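Local coordinates for protein kinase containing Z-DNA binding domains (Danio rerio, PDB 4LB6) that binds left-handed Z-DNA through its winged helix-turn-helix Zalpha domain and, as a whole protein, probably phosphorylates the translation initiation factor eIF2alpha, at residues T27-D30 with I31-E34; E9-I12 with E13-C17; T58-D61 with N62-P65. All coordinates share one frame; numbering follows the deposited sequence.

Contact 1 (T27-D30 with I31-E34). With nucleotides of chain B; nucleotides of chain C.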
# COMPACT_ATOMS: atom_id res chain seq x y z
N THR A 27 8.05 -2.07 13.43
CA THR A 27 7.92 -1.09 12.35
C THR A 27 6.90 -0.02 12.76
O THR A 27 6.14 -0.19 13.74
CB THR A 27 7.42 -1.75 11.05
OG1 THR A 27 6.10 -2.26 11.31
CG2 THR A 27 8.38 -2.91 10.64
N VAL A 28 6.91 1.10 12.05
CA VAL A 28 5.92 2.14 12.35
C VAL A 28 4.49 1.59 12.20
O VAL A 28 3.56 2.03 12.88
CB VAL A 28 6.13 3.41 11.47
CG1 VAL A 28 5.98 3.13 9.91
CG2 VAL A 28 5.23 4.60 11.99
N GLN A 29 4.31 0.65 11.28
CA GLN A 29 2.98 0.14 11.05
C GLN A 29 2.44 -0.60 12.29
O GLN A 29 1.29 -0.36 12.73
CB GLN A 29 2.99 -0.78 9.81
CG GLN A 29 3.09 -0.01 8.45
CD GLN A 29 4.51 0.43 8.05
OE1 GLN A 29 5.50 0.05 8.68
NE2 GLN A 29 4.62 1.21 6.97
N ASP A 30 3.32 -1.41 12.91
CA ASP A 30 3.07 -2.04 14.22
C ASP A 30 2.55 -1.04 15.24
O ASP A 30 1.54 -1.26 15.92
CB ASP A 30 4.36 -2.68 14.77
CG ASP A 30 4.77 -3.93 14.00
OD1 ASP A 30 3.83 -4.58 13.48
OD2 ASP A 30 5.99 -4.24 13.89
N ILE A 31 3.27 0.07 15.35
CA ILE A 31 3.05 1.05 16.43
C ILE A 31 1.78 1.89 16.16
O ILE A 31 0.91 2.01 17.04
CB ILE A 31 4.24 2.00 16.52
CG1 ILE A 31 5.52 1.22 16.82
CG2 ILE A 31 4.01 3.01 17.63
CD1 ILE A 31 6.83 2.04 16.52
N PHE A 32 1.61 2.42 14.95
CA PHE A 32 0.45 3.33 14.76
C PHE A 32 -0.90 2.63 14.85
O PHE A 32 -1.90 3.23 15.25
CB PHE A 32 0.59 4.24 13.47
CG PHE A 32 0.05 3.65 12.18
CD1 PHE A 32 -1.31 3.65 11.88
CD2 PHE A 32 0.92 3.17 11.21
CE1 PHE A 32 -1.80 3.14 10.68
CE2 PHE A 32 0.44 2.63 10.02
CZ PHE A 32 -0.93 2.61 9.74
N LYS A 33 -0.98 1.37 14.46
CA LYS A 33 -2.26 0.70 14.54
C LYS A 33 -2.63 0.42 15.99
O LYS A 33 -3.80 0.51 16.35
CB LYS A 33 -2.29 -0.61 13.73
CG LYS A 33 -2.02 -0.41 12.25
CD LYS A 33 -1.98 -1.78 11.46
CE LYS A 33 -1.48 -1.51 10.05
NZ LYS A 33 -1.43 -2.78 9.25
N GLU A 34 -1.65 0.07 16.83
CA GLU A 34 -1.95 -0.25 18.22
C GLU A 34 -2.30 1.03 18.96
O GLU A 34 -3.26 1.08 19.72
CB GLU A 34 -0.77 -0.94 18.90
CG GLU A 34 -0.89 -1.07 20.43
CD GLU A 34 -0.79 -2.50 20.88
OE1 GLU A 34 -0.91 -3.42 20.03
OE2 GLU A 34 -0.61 -2.72 22.11
P DG B 7 -0.35 2.07 5.75
OP1 DG B 7 -0.08 3.35 6.28
OP2 DG B 7 0.45 0.80 5.87
O5' DG B 7 -1.79 1.69 6.36
C5' DG B 7 -2.37 0.39 6.16
C4' DG B 7 -3.80 0.40 6.61
O4' DG B 7 -4.62 1.20 5.83
C3' DG B 7 -4.31 -0.96 6.16
O3' DG B 7 -4.02 -1.53 7.35
C2' DG B 7 -5.77 -0.79 6.05
C1' DG B 7 -5.90 0.63 5.64
N9 DG B 7 -6.14 0.91 4.22
C8 DG B 7 -7.21 1.64 3.76
N7 DG B 7 -7.18 1.81 2.45
C5 DG B 7 -6.02 1.13 2.04
C6 DG B 7 -5.51 0.94 0.70
O6 DG B 7 -5.91 1.44 -0.31
N1 DG B 7 -4.34 0.22 0.67
C2 DG B 7 -3.79 -0.32 1.83
N2 DG B 7 -2.60 -0.95 1.68
N3 DG B 7 -4.23 -0.17 3.10
C4 DG B 7 -5.40 0.52 3.10
P DC C 2 -4.76 -3.58 7.72
OP1 DC C 2 -6.26 -3.71 7.53
OP2 DC C 2 -3.92 -3.93 8.93
O5' DC C 2 -3.97 -4.08 6.38
C5' DC C 2 -3.82 -5.52 6.34
C4' DC C 2 -3.27 -5.85 4.96
O4' DC C 2 -4.29 -5.55 3.97
C3' DC C 2 -2.03 -4.99 4.62
O3' DC C 2 -1.07 -5.84 3.95
C2' DC C 2 -2.60 -4.01 3.59
C1' DC C 2 -3.72 -4.80 2.90
N1 DC C 2 -4.78 -3.95 2.28
C2 DC C 2 -4.68 -3.75 0.90
O2 DC C 2 -3.68 -4.22 0.29
N3 DC C 2 -5.57 -2.98 0.28
C4 DC C 2 -6.58 -2.51 1.00
N4 DC C 2 -7.47 -1.71 0.41
C5 DC C 2 -6.70 -2.66 2.43
C6 DC C 2 -5.80 -3.45 3.03

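Contact 2 (E9-I12 with E13-C17)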
# COMPACT_ATOMS: atom_id res chain seq x y z
N GLU A 9 3.65 15.96 21.53
CA GLU A 9 3.36 15.46 22.86
C GLU A 9 4.42 14.53 23.43
O GLU A 9 4.86 13.52 22.83
CB GLU A 9 1.99 14.75 22.95
CG GLU A 9 0.88 15.58 23.62
CD GLU A 9 1.25 16.18 25.00
OE1 GLU A 9 1.46 15.42 25.99
OE2 GLU A 9 1.33 17.42 25.11
N ASN A 10 4.75 14.84 24.67
CA ASN A 10 5.47 13.92 25.53
C ASN A 10 4.63 12.68 25.72
O ASN A 10 5.17 11.59 25.83
CB ASN A 10 5.81 14.62 26.84
CG ASN A 10 6.62 15.87 26.59
OD1 ASN A 10 7.26 15.98 25.54
ND2 ASN A 10 6.59 16.83 27.53
N GLU A 11 3.30 12.81 25.68
CA GLU A 11 2.45 11.64 25.84
C GLU A 11 2.59 10.67 24.66
O GLU A 11 2.62 9.45 24.83
CB GLU A 11 0.98 12.00 26.03
CG GLU A 11 0.08 10.77 26.23
CD GLU A 11 0.06 10.28 27.70
OE1 GLU A 11 0.36 11.06 28.63
OE2 GLU A 11 -0.28 9.10 27.93
N ILE A 12 2.59 11.21 23.45
CA ILE A 12 2.79 10.37 22.25
C ILE A 12 4.13 9.68 22.36
O ILE A 12 4.24 8.49 22.11
CB ILE A 12 2.81 11.23 20.94
CG1 ILE A 12 1.47 11.89 20.73
CG2 ILE A 12 3.26 10.41 19.70
CD1 ILE A 12 0.36 10.91 20.64
N GLU A 13 5.16 10.44 22.73
CA GLU A 13 6.48 9.87 22.72
C GLU A 13 6.58 8.82 23.80
O GLU A 13 7.17 7.79 23.57
CB GLU A 13 7.60 10.93 22.81
CG GLU A 13 7.90 11.51 21.45
CD GLU A 13 8.91 12.65 21.38
OE1 GLU A 13 9.71 12.85 22.31
OE2 GLU A 13 8.91 13.33 20.33
N MET A 14 5.98 9.07 24.97
CA MET A 14 5.97 8.05 26.02
C MET A 14 5.27 6.78 25.53
O MET A 14 5.73 5.64 25.78
CB MET A 14 5.28 8.59 27.28
CG MET A 14 4.96 7.50 28.30
SD MET A 14 4.20 8.20 29.78
CE MET A 14 5.33 9.56 30.10
N ARG A 15 4.14 6.97 24.84
CA ARG A 15 3.36 5.82 24.36
C ARG A 15 4.12 5.00 23.28
O ARG A 15 4.07 3.77 23.26
CB ARG A 15 1.98 6.27 23.86
CG ARG A 15 0.97 6.58 25.04
CD ARG A 15 -0.40 7.09 24.46
NE ARG A 15 -1.11 6.01 23.76
CZ ARG A 15 -1.85 6.13 22.65
NH1 ARG A 15 -2.02 7.30 22.02
NH2 ARG A 15 -2.43 5.04 22.16
N ILE A 16 4.86 5.68 22.44
CA ILE A 16 5.69 5.00 21.45
C ILE A 16 6.80 4.21 22.13
O ILE A 16 7.04 3.04 21.80
CB ILE A 16 6.32 6.01 20.47
CG1 ILE A 16 5.18 6.57 19.59
CG2 ILE A 16 7.37 5.27 19.53
CD1 ILE A 16 5.54 7.83 18.70
N CYS A 17 7.46 4.84 23.09
CA CYS A 17 8.58 4.20 23.72
C CYS A 17 8.07 3.03 24.55
O CYS A 17 8.75 2.00 24.70
CB CYS A 17 9.34 5.17 24.62
SG CYS A 17 10.34 6.33 23.62

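Contact 3 (T58-D61 with N62-P65). With nucleotides of chain D.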
# COMPACT_ATOMS: atom_id res chain seq x y z
N THR A 58 17.27 0.34 12.32
CA THR A 58 18.12 -0.40 11.42
C THR A 58 17.35 -0.53 10.12
O THR A 58 16.12 -0.67 10.11
CB THR A 58 18.39 -1.79 11.93
OG1 THR A 58 17.15 -2.51 11.95
CG2 THR A 58 18.95 -1.73 13.35
N VAL A 59 18.09 -0.44 9.03
CA VAL A 59 17.50 -0.42 7.71
C VAL A 59 18.28 -1.35 6.79
O VAL A 59 19.50 -1.54 6.92
CB VAL A 59 17.51 1.00 7.11
CG1 VAL A 59 16.76 1.96 7.99
CG2 VAL A 59 18.95 1.48 6.93
N GLU A 60 17.56 -1.94 5.86
CA GLU A 60 18.14 -2.84 4.89
C GLU A 60 17.41 -2.58 3.58
O GLU A 60 16.18 -2.68 3.52
CB GLU A 60 17.94 -4.26 5.41
CG GLU A 60 18.12 -5.37 4.43
CD GLU A 60 17.95 -6.70 5.12
OE1 GLU A 60 17.61 -6.67 6.34
OE2 GLU A 60 18.16 -7.76 4.47
N ASP A 61 18.15 -2.18 2.55
CA ASP A 61 17.57 -1.87 1.25
C ASP A 61 16.35 -0.93 1.34
O ASP A 61 16.40 0.12 2.01
CB ASP A 61 17.22 -3.18 0.55
CG ASP A 61 18.43 -4.11 0.44
OD1 ASP A 61 19.27 -3.91 -0.46
OD2 ASP A 61 18.55 -5.05 1.27
N ASN A 62 15.25 -1.29 0.67
CA ASN A 62 14.01 -0.49 0.75
C ASN A 62 13.01 -0.98 1.81
O ASN A 62 11.83 -0.59 1.79
CB ASN A 62 13.32 -0.36 -0.62
CG ASN A 62 13.92 0.76 -1.47
OD1 ASN A 62 14.66 1.61 -0.96
ND2 ASN A 62 13.59 0.78 -2.76
N LYS A 63 13.50 -1.82 2.73
CA LYS A 63 12.62 -2.42 3.73
C LYS A 63 12.10 -1.43 4.72
O LYS A 63 12.62 -0.32 4.86
CB LYS A 63 13.33 -3.54 4.48
CG LYS A 63 13.59 -4.77 3.65
CD LYS A 63 14.11 -5.89 4.55
CE LYS A 63 13.16 -6.04 5.75
NZ LYS A 63 13.58 -7.02 6.79
N ARG A 64 11.04 -1.81 5.43
CA ARG A 64 10.58 -1.00 6.52
C ARG A 64 11.68 -0.87 7.52
O ARG A 64 12.19 -1.88 7.96
CB ARG A 64 9.39 -1.66 7.19
CG ARG A 64 8.37 -2.14 6.22
CD ARG A 64 7.04 -2.27 6.92
NE ARG A 64 6.04 -1.80 5.98
CZ ARG A 64 4.77 -2.16 6.01
NH1 ARG A 64 4.36 -3.01 6.92
NH2 ARG A 64 3.95 -1.64 5.10
N PRO A 65 12.00 0.36 7.92
CA PRO A 65 12.94 0.50 9.03
C PRO A 65 12.33 -0.20 10.23
O PRO A 65 11.09 -0.33 10.31
CB PRO A 65 13.00 2.01 9.27
CG PRO A 65 12.60 2.62 7.89
CD PRO A 65 11.57 1.66 7.37
P DG D 3 7.21 0.49 3.34
OP1 DG D 3 7.57 -0.92 2.94
OP2 DG D 3 6.37 0.84 4.48
O5' DG D 3 8.71 1.05 3.57
C5' DG D 3 8.87 2.46 3.91
C4' DG D 3 10.31 2.87 3.76
O4' DG D 3 10.86 2.57 2.41
C3' DG D 3 10.51 4.37 4.10
O3' DG D 3 10.85 4.47 5.54
C2' DG D 3 11.80 4.67 3.28
C1' DG D 3 11.78 3.64 2.09
N9 DG D 3 11.35 4.10 0.75
C8 DG D 3 11.98 3.87 -0.44
N7 DG D 3 11.36 4.36 -1.47
C5 DG D 3 10.18 4.91 -0.95
C6 DG D 3 9.14 5.54 -1.63
O6 DG D 3 9.05 5.69 -2.83
N1 DG D 3 8.12 5.98 -0.78
C2 DG D 3 8.16 5.72 0.56
N2 DG D 3 7.08 6.14 1.19
N3 DG D 3 9.16 5.09 1.24
C4 DG D 3 10.16 4.78 0.41
P DC D 2 9.36 -0.08 -2.72
OP1 DC D 2 9.73 0.95 -3.77
OP2 DC D 2 10.25 -1.10 -2.05
O5' DC D 2 8.38 0.57 -1.59
C5' DC D 2 9.12 1.30 -0.58
C4' DC D 2 8.09 2.02 0.27
O4' DC D 2 7.45 3.04 -0.54
C3' DC D 2 6.98 1.05 0.76
O3' DC D 2 6.67 1.39 2.13
C2' DC D 2 5.79 1.47 -0.12
C1' DC D 2 6.03 2.96 -0.39
N1 DC D 2 5.37 3.47 -1.63
C2 DC D 2 4.17 4.16 -1.45
O2 DC D 2 3.68 4.22 -0.30
N3 DC D 2 3.51 4.62 -2.52
C4 DC D 2 4.10 4.48 -3.70
N4 DC D 2 3.45 4.92 -4.79
C5 DC D 2 5.32 3.76 -3.93
C6 DC D 2 5.97 3.31 -2.85

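Contact 1 (T27-D30 with I31-E34)
I31 opens the second turn of the helix with a weak backbone bond to T27 and lays CG1 3.4 Å from T27 O; its side chain packs on Y19 and L20 of helix 10-23. T27 is the N-cap residue: T27 OG1 accepts a weak bond from D30 N, while T27 N donates to D30 OD2 at 3.0 Å from above the carboxylate plane, completing a capping box. Next comes F32, whose N bonds nearly straight to V28 O at 2.9 Å. CG set between the backbone N and the carbonyl carbon (chi1 89°) brings the ring obliquely beside the preceding turn, CD2 lying 3.3 Å from V28 O and CE2 against Q29 CA; beyond them CZ meets O5' of DG7 of chain B at the ring edge. An alanine here is likely to leave a gap between the helix and the DNA backbone and take from K33 CG the ring face whose rim it covers. K33, extended beyond CG, runs past Q29 O, and its NZ donates to OP2 of DC2 of chain C at 2.8 Å. A capped helix that sends an aromatic and a lysine to the phosphate backbone belongs to the helix-turn-helix of the Zalpha domain.

Contact 2 (E9-I12 with E13-C17)
I12 and I16 stand one turn apart in the first helix of the winged helix-turn-helix domain, and their branches meet on the side of that helix turned to helix 39-51. I12 turns CG2 anti to its own backbone N (CG1 has chi1 -64°), which brings this methyl to 3.6 Å from I16 CD1. The two side chains cross at a slant rather than lying parallel. I16 is the buried one; both isoleucines press on H45 of helix 39-51, and I16 also reaches L46.

A different pairing occupies the flank of the helix. E11, its CG anti to N and its chain bent at chi2, swings the carboxylate over the aliphatic part of R15, where E11 OE2 lies 4.0 Å from R15 CD. The carboxylate and guanidinium planes are 30° apart, yet E11 OE2 and R15 NE are separated by 5.3 Å. Their charges can therefore probably attract only at a distance, and the contact is made by OE2 and CG of E11 on the methylenes of R15. The guanidinium of R15 is engaged by the chain itself, NH2 donating to the carbonyl O of L35, while R15 also packs on L37. E13 turns to helix 39-51: its extended chain carries OE2 to a hydrogen bond with H45 ND1, which ties the two helices together.

The backbone beneath is regular, with successive bonds from E13 to E9, M14 to N10, R15 to E11 and I16 to I12. At the helix start E9 folds its carboxylate back over the first turn, where E11 N donates to E9 OE1 at 3.2 Å, from above the carboxylate plane.

Contact 3 (T58-D61 with N62-P65)
K63 folds back against E60 across a type II' beta turn that runs from E60 to K63 and is closed by K63 N donating to E60 O at 2.9 Å. From its start K63 CB sits 3.1 Å from that same E60 O, and CG stays beside it. Farther out, K63 CD reaches the glutamate side chain, 4.0 Å from E60 CD, the two chains running alongside each other. A bend at chi3 (51°) then carries K63 NZ to 4.1 Å from E60 OE1, too far for a salt bridge; a long, weak ion pair leads from it to D30 of the second subunit. Farther from the turn the two arms of the loop meet through V59 CG1 on P65 CB and a CA-H...O contact from P65 CA to T58 O.

R64 NE donates to OP2 of DG3 of chain D at 3.1 Å, with the phosphate at the guanidinium edge, while P65 CD packs 3.4 Å from O3' of the same nucleotide. This hairpin is the wing of the Zalpha fold. Its chemistry implies a turn held chiefly by its backbone, the E60-K63 pair probably adding a loose attraction, R64 bonding a phosphate and P65 packing on the sugar-phosphate backbone.

Overall arrangement
Contact 1, partly buried, links core and DNA, whereas contacts 2 and 3 are surface contacts on opposite sides of the chain's centre and do not touch, their nearest atoms being about 11 Å apart. Contacts 1 and 2 lie on consecutive helices, 28-35 and 10-23, which pack apolar side to apolar side through I31 CG2 and I16 CG1. Contact 1 also meets the wing, with Q29 and T27 against R64 and P65, so residues 27-34 and 58-65 form a joint DNA-facing surface. Their chemistry follows their place: contacts 1 and 3 spend positive charge on phosphates, while contact 2, its nearest atom about 10 Å from the nucleic acid, sends the polar ends of E13 and R15 to other parts of the protein.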